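Long-range contacts in putative NADPH:quinone oxidoreductase (Ralstonia eutropha, PDB 3IUP), which binds NADPH and probably catalyses the NADPH-dependent reduction of quinones: residues L141-S152 / V331-Y342; G251-E262 / E295-M306. All coordinates share one frame; numbering follows the deposited sequence. Where two conformers were deposited one is given.

Contact 1 (L141-S152 / V331-Y342); sequences LPEGATPADGAS and VAELKTTFASHY
Lys335 reaches across to the 141-152 segment, its ammonium held by three oxygen partners. The chain runs fully extended beyond CG, which carries NZ to Gly144 O at 2.7 Å; the donor stands 49° out of the carbonyl plane. NZ also forms a long salt bridge to Asp149 OD2 (3.4 Å) and donates to a water that donates to Glu143 O. Asp149 OD2 is shared: it accepts from Thr146 N, while Asp149 N donates to Thr146 OG1 at 3.0 Å, a capping box at the start of the short, weakly bonded helix 147-150.

Next to these polar groups, Leu334 drives its CD2 branch among Pro142 CD (3.8 Å), Leu141 CD2 and Ala145 CB; CG anti to the backbone N (chi1 -174°) directs it there. Pro142 CG rests on Val331 CG1. A second water donates to both Asp149 O and Leu334 O, tying the chain after strand 138-140, beside the GroES-like domain, to the turn after helix 320-332.

At the other end Tyr342 OH and Ser152 OG share a 2.6 Å hydrogen bond, the serine oxygen lying in the ring plane at its edge. A water, also at that edge, hydrogen-bonds to Tyr342 OH and donates to Ala148 O. The apolar centre is thus flanked by polar groups joined directly or through water, and the lysine probably offsets the aspartate's charge at the helix start.

Contact 2 (G251-E262 / E295-M306); sequences GKLGGQILTCME and EFNRNFGMAWGM
The glycine-containing turn between strand 243-249 and helix 253-266 of the Rossmann-type sheet begins this contact: helix 253-262 packs against the connection from strand 293-296 to strand 304-308. Leu258 and Phe300 form its centre. Leu258 CB lies over one face of the Phe300 ring, 3.7 Å from the centroid and 17° off the normal, a CH-pi contact; Arg298 CA lies over the opposite face, toward the ring's rim. Phe300 CG sits between the backbone N and carbonyl carbon (chi1 43°), which turns the ring onto the helix. Thr259 OG1 meets the ring edge in its plane, 3.6 Å from Phe300 CD2. Further along the leucine, Leu258 CD1 touches Met306 CE at 3.8 Å and Trp304 CE3 at 4.0 Å; Met306 is a selenomethionine.

Gly255, having no side chain, lets its CA come within 3.6 Å of Phe296 CB. At the start, Glu295 N donates to Gly251 O (3.1 Å), and one water donates to both Lys252 O and Glu295 O. At the far end Glu262 CB rests 3.7 Å from Phe300 CB, while its carboxylate bonds Ser277 N and forms a salt bridge with Lys281.

The axes of helix 253-262 and strand 304-306 run nearly antiparallel (162°), 10.4 Å apart. Leu258 also packs on Val283 of strand 281-285, and Ile257 reaches Ala244 of strand 243-249, while Cys260 faces helix 228-239. On its outer side the 295-306 segment pairs antiparallel, through Glu295, Phe296, Gly305 and Met306, with a strand of the second subunit, extending the sheet across the dimer interface.

In the fold
Contacts 1 and 2 lie on opposite sides of the chain's centre, about 37 Å apart between centres and about 21 Å between nearest atoms. In sequence, contact 2 is nested within the loop closed by contact 1. Neither sits right at the cofactor: the side chain of Ser152 is about 8 Å, and Gly251 about 9 Å, from a bound NADPH. Contact 1 brings the chain near the GroES-like domain together with the chain beyond the parallel sheet, consistent with a medium-chain dehydrogenase arrangement, and no other protein chain touches it. Contact 2 instead belongs to the edge of the six-stranded parallel sheet and reaches the second subunit.

Contact 1 (L141-S152 / V331-Y342)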
loop_
_atom_site.group_PDB
_atom_site.type_symbol
_atom_site.label_atom_id
_atom_site.label_comp_id
_atom_site.label_asym_id
_atom_site.label_seq_id
_atom_site.Cartn_x
_atom_site.Cartn_y
_atom_site.Cartn_z
ATOM N N LEU A 141 26.358 23.997 -13.506
ATOM C CA LEU A 141 25.996 23.335 -14.741
ATOM C C LEU A 141 27.243 23.143 -15.615
ATOM O O LEU A 141 28.185 23.916 -15.529
ATOM C CB LEU A 141 24.917 24.127 -15.492
ATOM C CG LEU A 141 23.512 24.078 -14.845
ATOM C CD1 LEU A 141 22.558 24.920 -15.658
ATOM C CD2 LEU A 141 23.006 22.604 -14.662
ATOM N N PRO A 142 27.242 22.121 -16.470
ATOM C CA PRO A 142 28.416 21.908 -17.312
ATOM C C PRO A 142 28.610 22.968 -18.396
ATOM O O PRO A 142 27.697 23.701 -18.729
ATOM C CB PRO A 142 28.140 20.538 -17.950
ATOM C CG PRO A 142 26.693 20.321 -17.874
ATOM C CD PRO A 142 26.111 21.260 -16.854
ATOM N N GLU A 143 29.817 23.024 -18.952
ATOM C CA GLU A 143 30.160 23.987 -19.989
ATOM C C GLU A 143 29.199 23.836 -21.148
ATOM O O GLU A 143 28.838 22.721 -21.535
ATOM C CB GLU A 143 31.609 23.791 -20.486
ATOM C CG GLU A 143 32.262 25.118 -20.861
ATOM C CD GLU A 143 32.676 25.919 -19.628
ATOM O OE1 GLU A 143 33.476 25.376 -18.832
ATOM O OE2 GLU A 143 32.217 27.083 -19.446
ATOM N N GLY A 144 28.743 24.967 -21.670
ATOM C CA GLY A 144 27.834 24.955 -22.803
ATOM C C GLY A 144 26.387 24.667 -22.439
ATOM O O GLY A 144 25.548 24.549 -23.335
ATOM N N ALA A 145 26.066 24.568 -21.142
ATOM C CA ALA A 145 24.666 24.438 -20.719
ATOM C C ALA A 145 24.074 25.833 -20.447
ATOM O O ALA A 145 24.624 26.588 -19.680
ATOM C CB ALA A 145 24.569 23.573 -19.483
ATOM N N THR A 146 22.986 26.184 -21.123
ATOM C CA THR A 146 22.239 27.425 -20.844
ATOM C C THR A 146 21.382 27.200 -19.589
ATOM O O THR A 146 21.134 26.058 -19.216
ATOM C CB THR A 146 21.291 27.741 -21.998
ATOM O OG1 THR A 146 20.393 26.631 -22.181
ATOM C CG2 THR A 146 22.064 27.996 -23.301
ATOM N N PRO A 147 20.853 28.272 -18.966
ATOM C CA PRO A 147 19.849 28.021 -17.917
ATOM C C PRO A 147 18.704 27.099 -18.372
ATOM O O PRO A 147 18.333 26.193 -17.629
ATOM C CB PRO A 147 19.345 29.431 -17.598
ATOM C CG PRO A 147 20.646 30.230 -17.722
ATOM C CD PRO A 147 21.247 29.701 -19.002
ATOM N N ALA A 148 18.184 27.306 -19.583
ATOM C CA ALA A 148 17.165 26.386 -20.121
ATOM C C ALA A 148 17.595 24.924 -20.073
ATOM O O ALA A 148 16.818 24.048 -19.638
ATOM C CB ALA A 148 16.766 26.751 -21.518
ATOM N N ASP A 149 18.831 24.651 -20.493
ATOM C CA ASP A 149 19.373 23.294 -20.462
ATOM C C ASP A 149 19.384 22.673 -19.059
ATOM O O ASP A 149 19.271 21.468 -18.927
ATOM C CB ASP A 149 20.821 23.238 -21.054
ATOM C CG ASP A 149 20.871 23.550 -22.541
ATOM O OD1 ASP A 149 19.873 23.281 -23.263
ATOM O OD2 ASP A 149 21.910 24.072 -23.011
ATOM N N GLY A 150 19.516 23.490 -18.021
ATOM C CA GLY A 150 19.560 23.010 -16.650
ATOM C C GLY A 150 18.368 23.291 -15.782
ATOM O O GLY A 150 18.405 23.042 -14.587
ATOM N N ALA A 151 17.303 23.801 -16.376
ATOM C CA ALA A 151 16.146 24.293 -15.625
ATOM C C ALA A 151 15.440 23.190 -14.833
ATOM O O ALA A 151 14.761 23.464 -13.842
ATOM C CB ALA A 151 15.181 24.921 -16.596
ATOM N N SER A 152 15.560 21.974 -15.361
ATOM C CA SER A 152 14.835 20.818 -14.852
ATOM C C SER A 152 15.825 19.781 -14.357
ATOM O O SER A 152 15.632 18.596 -14.572
ATOM C CB SER A 152 13.971 20.230 -15.976
ATOM O OG SER A 152 12.892 21.109 -16.303
ATOM N N VAL A 331 24.298 15.741 -14.357
ATOM C CA VAL A 331 25.154 16.743 -15.014
ATOM C C VAL A 331 25.859 16.137 -16.231
ATOM O O VAL A 331 25.876 16.738 -17.303
ATOM C CB VAL A 331 26.134 17.412 -14.023
ATOM C CG1 VAL A 331 27.298 18.171 -14.797
ATOM C CG2 VAL A 331 25.336 18.338 -13.077
ATOM N N ALA A 332 26.357 14.908 -16.081
ATOM C CA ALA A 332 27.099 14.238 -17.129
ATOM C C ALA A 332 26.245 13.936 -18.363
ATOM O O ALA A 332 26.770 13.865 -19.455
ATOM C CB ALA A 332 27.718 12.932 -16.577
ATOM N N GLU A 333 24.937 13.758 -18.188
ATOM C CA GLU A 333 24.052 13.319 -19.273
ATOM C C GLU A 333 22.917 14.302 -19.410
ATOM O O GLU A 333 21.789 13.948 -19.822
ATOM C CB GLU A 333 23.545 11.907 -18.984
ATOM C CG GLU A 333 24.676 10.866 -18.979
ATOM C CD GLU A 333 24.275 9.509 -18.438
ATOM O OE1 GLU A 333 23.077 9.119 -18.491
ATOM O OE2 GLU A 333 25.188 8.797 -17.955
ATOM N N LEU A 334 23.233 15.559 -19.112
ATOM C CA LEU A 334 22.221 16.592 -18.998
ATOM C C LEU A 334 21.462 16.783 -20.287
ATOM O O LEU A 334 20.253 16.962 -20.265
ATOM C CB LEU A 334 22.832 17.919 -18.539
ATOM C CG LEU A 334 21.831 19.038 -18.254
ATOM C CD1 LEU A 334 20.883 18.669 -17.146
ATOM C CD2 LEU A 334 22.595 20.331 -17.885
ATOM N N LYS A 335 22.170 16.738 -21.413
ATOM C CA LYS A 335 21.551 17.012 -22.708
ATOM C C LYS A 335 21.210 15.738 -23.486
ATOM O O LYS A 335 20.655 15.803 -24.592
ATOM C CB LYS A 335 22.467 17.925 -23.537
ATOM C CG LYS A 335 22.533 19.382 -23.090
ATOM C CD LYS A 335 23.403 20.157 -24.038
ATOM C CE LYS A 335 23.462 21.606 -23.696
ATOM N NZ LYS A 335 24.508 22.332 -24.463
ATOM N N THR A 336 21.508 14.577 -22.910
ATOM C CA THR A 336 21.201 13.321 -23.559
ATOM C C THR A 336 20.135 12.603 -22.748
ATOM O O THR A 336 18.960 12.862 -22.939
ATOM C CB THR A 336 22.470 12.511 -23.769
ATOM O OG1 THR A 336 23.109 12.292 -22.516
ATOM C CG2 THR A 336 23.419 13.272 -24.715
ATOM N N THR A 337 20.533 11.754 -21.815
ATOM C CA THR A 337 19.563 10.991 -21.013
ATOM C C THR A 337 18.514 11.884 -20.323
ATOM O O THR A 337 17.339 11.549 -20.279
ATOM C CB THR A 337 20.294 10.223 -19.943
ATOM O OG1 THR A 337 21.387 9.533 -20.540
ATOM C CG2 THR A 337 19.350 9.259 -19.216
ATOM N N PHE A 338 18.950 13.037 -19.835
ATOM C CA PHE A 338 18.093 13.871 -19.006
ATOM C C PHE A 338 17.564 15.092 -19.735
ATOM O O PHE A 338 17.078 16.030 -19.103
ATOM C CB PHE A 338 18.836 14.198 -17.720
ATOM C CG PHE A 338 19.137 12.988 -16.916
ATOM C CD1 PHE A 338 18.122 12.323 -16.233
ATOM C CD2 PHE A 338 20.404 12.453 -16.883
ATOM C CE1 PHE A 338 18.395 11.174 -15.514
ATOM C CE2 PHE A 338 20.670 11.304 -16.162
ATOM C CZ PHE A 338 19.659 10.664 -15.482
ATOM N N ALA A 339 17.588 15.071 -21.066
ATOM C CA ALA A 339 17.010 16.170 -21.846
ATOM C C ALA A 339 15.507 16.341 -21.525
ATOM O O ALA A 339 14.786 15.343 -21.293
ATOM C CB ALA A 339 17.218 15.937 -23.360
ATOM N N SER A 340 15.061 17.600 -21.452
ATOM C CA SER A 340 13.638 17.959 -21.309
ATOM C C SER A 340 13.146 18.812 -22.469
ATOM O O SER A 340 13.779 19.807 -22.809
ATOM C CB SER A 340 13.409 18.799 -20.060
ATOM O OG SER A 340 13.646 18.077 -18.890
ATOM N N HIS A 341 11.967 18.476 -22.989
ATOM C CA HIS A 341 11.321 19.291 -24.025
ATOM C C HIS A 341 10.292 20.236 -23.409
ATOM O O HIS A 341 9.520 19.820 -22.544
ATOM C CB HIS A 341 10.593 18.391 -25.029
ATOM C CG HIS A 341 9.733 19.148 -26.002
ATOM N ND1 HIS A 341 10.267 19.858 -27.066
ATOM C CD2 HIS A 341 8.384 19.307 -26.076
ATOM C CE1 HIS A 341 9.282 20.427 -27.747
ATOM N NE2 HIS A 341 8.133 20.114 -27.166
ATOM N N TYR A 342 10.282 21.497 -23.847
ATOM C CA TYR A 342 9.215 22.429 -23.483
ATOM C C TYR A 342 8.531 22.889 -24.749
ATOM O O TYR A 342 9.201 23.089 -25.757
ATOM C CB TYR A 342 9.795 23.647 -22.773
ATOM C CG TYR A 342 10.744 23.258 -21.670
ATOM C CD1 TYR A 342 10.265 22.791 -20.439
ATOM C CD2 TYR A 342 12.099 23.285 -21.865
ATOM C CE1 TYR A 342 11.147 22.436 -19.421
ATOM C CE2 TYR A 342 12.984 22.914 -20.872
ATOM C CZ TYR A 342 12.504 22.489 -19.645
ATOM O OH TYR A 342 13.409 22.110 -18.686
HETATM O O HOH W 1 26.582 21.383 -22.985
HETATM O O HOH W 2 15.799 21.696 -19.476
HETATM O O HOH W 3 19.268 19.455 -20.900
HETATM O O HOH W 4 16.045 18.196 -17.931
#

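Contact 2 (G251-E262 / E295-M306)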
loop_
_atom_site.group_PDB
_atom_site.type_symbol
_atom_site.label_atom_id
_atom_site.label_comp_id
_atom_site.label_asym_id
_atom_site.label_seq_id
_atom_site.Cartn_x
_atom_site.Cartn_y
_atom_site.Cartn_z
ATOM N N GLY A 251 -8.040 5.968 -10.149
ATOM C CA GLY A 251 -8.477 4.978 -11.062
ATOM C C GLY A 251 -7.950 3.574 -10.804
ATOM O O GLY A 251 -7.692 3.184 -9.662
ATOM N N LYS A 252 -7.798 2.824 -11.881
ATOM C CA LYS A 252 -7.640 1.390 -11.779
ATOM C C LYS A 252 -6.263 0.844 -12.099
ATOM O O LYS A 252 -6.051 -0.373 -11.939
ATOM C CB LYS A 252 -8.636 0.727 -12.728
ATOM C CG LYS A 252 -10.054 0.907 -12.246
ATOM C CD LYS A 252 -11.022 0.165 -13.176
ATOM C CE LYS A 252 -12.470 0.477 -12.852
ATOM N NZ LYS A 252 -13.377 -0.482 -13.567
ATOM N N LEU A 253 -5.366 1.693 -12.580
ATOM C CA LEU A 253 -4.118 1.236 -13.171
ATOM C C LEU A 253 -3.218 0.515 -12.145
ATOM O O LEU A 253 -2.632 -0.516 -12.436
ATOM C CB LEU A 253 -3.361 2.395 -13.791
ATOM C CG LEU A 253 -2.346 2.156 -14.854
ATOM C CD1 LEU A 253 -2.777 1.084 -15.851
ATOM C CD2 LEU A 253 -2.089 3.541 -15.523
ATOM N N GLY A 254 -3.192 1.032 -10.923
ATOM C CA GLY A 254 -2.354 0.385 -9.897
ATOM C C GLY A 254 -2.750 -1.060 -9.661
ATOM O O GLY A 254 -1.880 -1.969 -9.605
ATOM N N GLY A 255 -4.051 -1.314 -9.485
ATOM C CA GLY A 255 -4.523 -2.657 -9.275
ATOM C C GLY A 255 -4.379 -3.553 -10.495
ATOM O O GLY A 255 -4.066 -4.748 -10.390
ATOM N N GLN A 256 -4.618 -2.962 -11.671
ATOM C CA GLN A 256 -4.364 -3.685 -12.905
ATOM C C GLN A 256 -2.940 -4.206 -12.977
ATOM O O GLN A 256 -2.738 -5.356 -13.346
ATOM C CB GLN A 256 -4.695 -2.833 -14.089
ATOM C CG GLN A 256 -6.197 -2.711 -14.253
ATOM C CD GLN A 256 -6.596 -1.675 -15.280
ATOM O OE1 GLN A 256 -5.876 -0.727 -15.531
ATOM N NE2 GLN A 256 -7.807 -1.810 -15.796
ATOM N N ILE A 257 -1.964 -3.350 -12.655
ATOM C CA ILE A 257 -0.564 -3.743 -12.668
ATOM C C ILE A 257 -0.314 -4.900 -11.694
ATOM O O ILE A 257 0.333 -5.913 -12.035
ATOM C CB ILE A 257 0.366 -2.587 -12.343
ATOM C CG1 ILE A 257 0.285 -1.512 -13.426
ATOM C CG2 ILE A 257 1.828 -3.120 -12.165
ATOM C CD1 ILE A 257 0.851 -0.179 -13.061
ATOM N N LEU A 258 -0.821 -4.765 -10.462
ATOM C CA LEU A 258 -0.663 -5.842 -9.477
ATOM C C LEU A 258 -1.271 -7.140 -10.002
ATOM O O LEU A 258 -0.680 -8.232 -9.846
ATOM C CB LEU A 258 -1.267 -5.445 -8.136
ATOM C CG LEU A 258 -0.490 -4.358 -7.392
ATOM C CD1 LEU A 258 -1.312 -3.798 -6.218
ATOM C CD2 LEU A 258 0.900 -4.939 -6.938
ATOM N N THR A 259 -2.466 -7.057 -10.554
ATOM C CA THR A 259 -3.138 -8.241 -11.072
ATOM C C THR A 259 -2.272 -8.927 -12.146
ATOM O O THR A 259 -2.092 -10.163 -12.141
ATOM C CB THR A 259 -4.562 -7.859 -11.596
ATOM O OG1 THR A 259 -5.319 -7.266 -10.535
ATOM C CG2 THR A 259 -5.330 -9.056 -12.170
ATOM N N CYS A 260 -1.756 -8.134 -13.081
ATOM C CA CYS A 260 -0.947 -8.702 -14.170
ATOM C C CYS A 260 0.381 -9.218 -13.671
ATOM O O CYS A 260 0.871 -10.237 -14.145
ATOM C CB CYS A 260 -0.739 -7.693 -15.293
ATOM S SG CYS A 260 -2.260 -7.274 -16.127
HETATM N N MSE A 261 0.952 -8.561 -12.647
HETATM C CA MSE A 261 2.206 -9.046 -12.072
HETATM C C MSE A 261 1.971 -10.446 -11.449
HETATM O O MSE A 261 2.806 -11.347 -11.563
HETATM C CB MSE A 261 2.708 -8.102 -10.981
HETATM C CG MSE A 261 3.387 -6.921 -11.470
HETATM SE SE MSE A 261 3.900 -5.739 -9.993
HETATM C CE MSE A 261 4.896 -4.477 -11.058
ATOM N N GLU A 262 0.867 -10.613 -10.761
ATOM C CA GLU A 262 0.604 -11.891 -10.101
ATOM C C GLU A 262 0.341 -12.951 -11.200
ATOM O O GLU A 262 0.793 -14.085 -11.065
ATOM C CB GLU A 262 -0.557 -11.771 -9.141
ATOM C CG GLU A 262 -0.898 -13.024 -8.388
ATOM C CD GLU A 262 0.140 -13.483 -7.366
ATOM O OE1 GLU A 262 1.267 -12.930 -7.245
ATOM O OE2 GLU A 262 -0.193 -14.480 -6.675
ATOM N N GLU A 295 -9.260 2.516 -7.132
ATOM C CA GLU A 295 -10.124 1.355 -7.056
ATOM C C GLU A 295 -9.449 0.101 -7.578
ATOM O O GLU A 295 -8.904 0.092 -8.662
ATOM C CB GLU A 295 -11.410 1.584 -7.894
ATOM C CG GLU A 295 -12.486 0.511 -7.668
ATOM C CD GLU A 295 -13.667 0.557 -8.670
ATOM O OE1 GLU A 295 -13.606 1.311 -9.667
ATOM O OE2 GLU A 295 -14.630 -0.209 -8.459
ATOM N N PHE A 296 -9.522 -0.993 -6.833
ATOM C CA PHE A 296 -8.997 -2.255 -7.325
ATOM C C PHE A 296 -9.631 -3.466 -6.665
ATOM O O PHE A 296 -10.031 -3.373 -5.511
ATOM C CB PHE A 296 -7.479 -2.324 -7.174
ATOM C CG PHE A 296 -6.964 -2.065 -5.770
ATOM C CD1 PHE A 296 -6.770 -3.111 -4.889
ATOM C CD2 PHE A 296 -6.622 -0.785 -5.359
ATOM C CE1 PHE A 296 -6.246 -2.869 -3.602
ATOM C CE2 PHE A 296 -6.070 -0.538 -4.101
ATOM C CZ PHE A 296 -5.910 -1.592 -3.216
ATOM N N ASN A 297 -9.736 -4.560 -7.419
ATOM C CA ASN A 297 -10.037 -5.886 -6.889
ATOM C C ASN A 297 -8.766 -6.546 -6.424
ATOM O O ASN A 297 -7.760 -6.316 -6.983
ATOM C CB ASN A 297 -10.704 -6.747 -7.929
ATOM C CG ASN A 297 -12.160 -6.424 -8.004
ATOM O OD1 ASN A 297 -12.805 -6.327 -6.958
ATOM N ND2 ASN A 297 -12.658 -6.146 -9.200
ATOM N N ARG A 298 -8.824 -7.316 -5.373
ATOM C CA ARG A 298 -7.599 -7.834 -4.808
ATOM C C ARG A 298 -7.345 -9.248 -5.291
ATOM O O ARG A 298 -7.300 -10.169 -4.479
ATOM C CB ARG A 298 -7.733 -7.809 -3.295
ATOM C CG ARG A 298 -7.715 -6.384 -2.754
ATOM C CD ARG A 298 -8.178 -6.303 -1.268
ATOM N NE ARG A 298 -9.426 -7.008 -1.069
ATOM C CZ ARG A 298 -10.610 -6.611 -1.525
ATOM N NH1 ARG A 298 -10.726 -5.485 -2.203
ATOM N NH2 ARG A 298 -11.676 -7.364 -1.360
ATOM N N ASN A 299 -7.136 -9.447 -6.574
ATOM C CA ASN A 299 -7.001 -10.785 -7.122
ATOM C C ASN A 299 -5.532 -11.089 -7.393
ATOM O O ASN A 299 -5.192 -11.657 -8.432
ATOM C CB ASN A 299 -7.868 -10.899 -8.396
ATOM C CG ASN A 299 -7.747 -9.680 -9.283
ATOM O OD1 ASN A 299 -6.877 -8.829 -9.061
ATOM N ND2 ASN A 299 -8.629 -9.565 -10.274
ATOM N N PHE A 300 -4.658 -10.690 -6.468
ATOM C CA PHE A 300 -3.246 -10.821 -6.655
ATOM C C PHE A 300 -2.526 -11.332 -5.405
ATOM O O PHE A 300 -1.333 -11.182 -5.250
ATOM C CB PHE A 300 -2.681 -9.488 -7.182
ATOM C CG PHE A 300 -3.223 -8.246 -6.491
ATOM C CD1 PHE A 300 -2.861 -7.932 -5.192
ATOM C CD2 PHE A 300 -4.093 -7.378 -7.147
ATOM C CE1 PHE A 300 -3.365 -6.767 -4.580
ATOM C CE2 PHE A 300 -4.578 -6.249 -6.539
ATOM C CZ PHE A 300 -4.221 -5.937 -5.261
ATOM N N GLY A 301 -3.254 -12.018 -4.536
ATOM C CA GLY A 301 -2.645 -12.636 -3.375
ATOM C C GLY A 301 -2.349 -11.622 -2.287
ATOM O O GLY A 301 -2.888 -10.527 -2.294
HETATM N N MSE A 302 -1.478 -12.012 -1.368
HETATM C CA MSE A 302 -1.215 -11.258 -0.156
HETATM C C MSE A 302 0.120 -10.530 -0.175
HETATM O O MSE A 302 0.369 -9.680 0.669
HETATM C CB MSE A 302 -1.301 -12.215 1.036
HETATM C CG MSE A 302 -2.631 -12.955 1.096
HETATM SE SE MSE A 302 -4.013 -11.670 1.483
HETATM C CE MSE A 302 -3.401 -11.281 3.257
ATOM N N ALA A 303 0.997 -10.856 -1.141
ATOM C CA ALA A 303 2.360 -10.313 -1.154
ATOM C C ALA A 303 2.445 -9.086 -2.050
ATOM O O ALA A 303 2.939 -9.112 -3.192
ATOM C CB ALA A 303 3.430 -11.384 -1.546
ATOM N N TRP A 304 1.876 -7.987 -1.534
ATOM C CA TRP A 304 1.768 -6.766 -2.283
ATOM C C TRP A 304 1.762 -5.575 -1.362
ATOM O O TRP A 304 1.393 -5.676 -0.176
ATOM C CB TRP A 304 0.472 -6.751 -3.146
ATOM C CG TRP A 304 -0.789 -6.700 -2.342
ATOM C CD1 TRP A 304 -1.441 -7.739 -1.806
ATOM C CD2 TRP A 304 -1.530 -5.512 -1.958
ATOM N NE1 TRP A 304 -2.507 -7.302 -1.073
ATOM C CE2 TRP A 304 -2.604 -5.942 -1.158
ATOM C CE3 TRP A 304 -1.380 -4.145 -2.222
ATOM C CZ2 TRP A 304 -3.543 -5.072 -0.626
ATOM C CZ3 TRP A 304 -2.298 -3.272 -1.683
ATOM C CH2 TRP A 304 -3.388 -3.738 -0.913
ATOM N N GLY A 305 2.171 -4.460 -1.925
ATOM C CA GLY A 305 2.063 -3.178 -1.243
ATOM C C GLY A 305 1.795 -2.096 -2.254
ATOM O O GLY A 305 2.186 -2.192 -3.462
HETATM N N MSE A 306 1.201 -1.022 -1.751
HETATM C CA MSE A 306 0.921 0.159 -2.552
HETATM C C MSE A 306 1.175 1.329 -1.617
HETATM O O MSE A 306 0.806 1.279 -0.415
HETATM C CB MSE A 306 -0.540 0.197 -3.017
HETATM C CG MSE A 306 -0.809 1.341 -3.935
HETATM SE SE MSE A 306 -2.741 1.291 -4.515
HETATM C CE MSE A 306 -2.765 -0.353 -5.595
HETATM O O HOH W 5 -7.683 -1.589 -10.387
HETATM O O HOH W 6 -3.715 -12.013 -10.987
#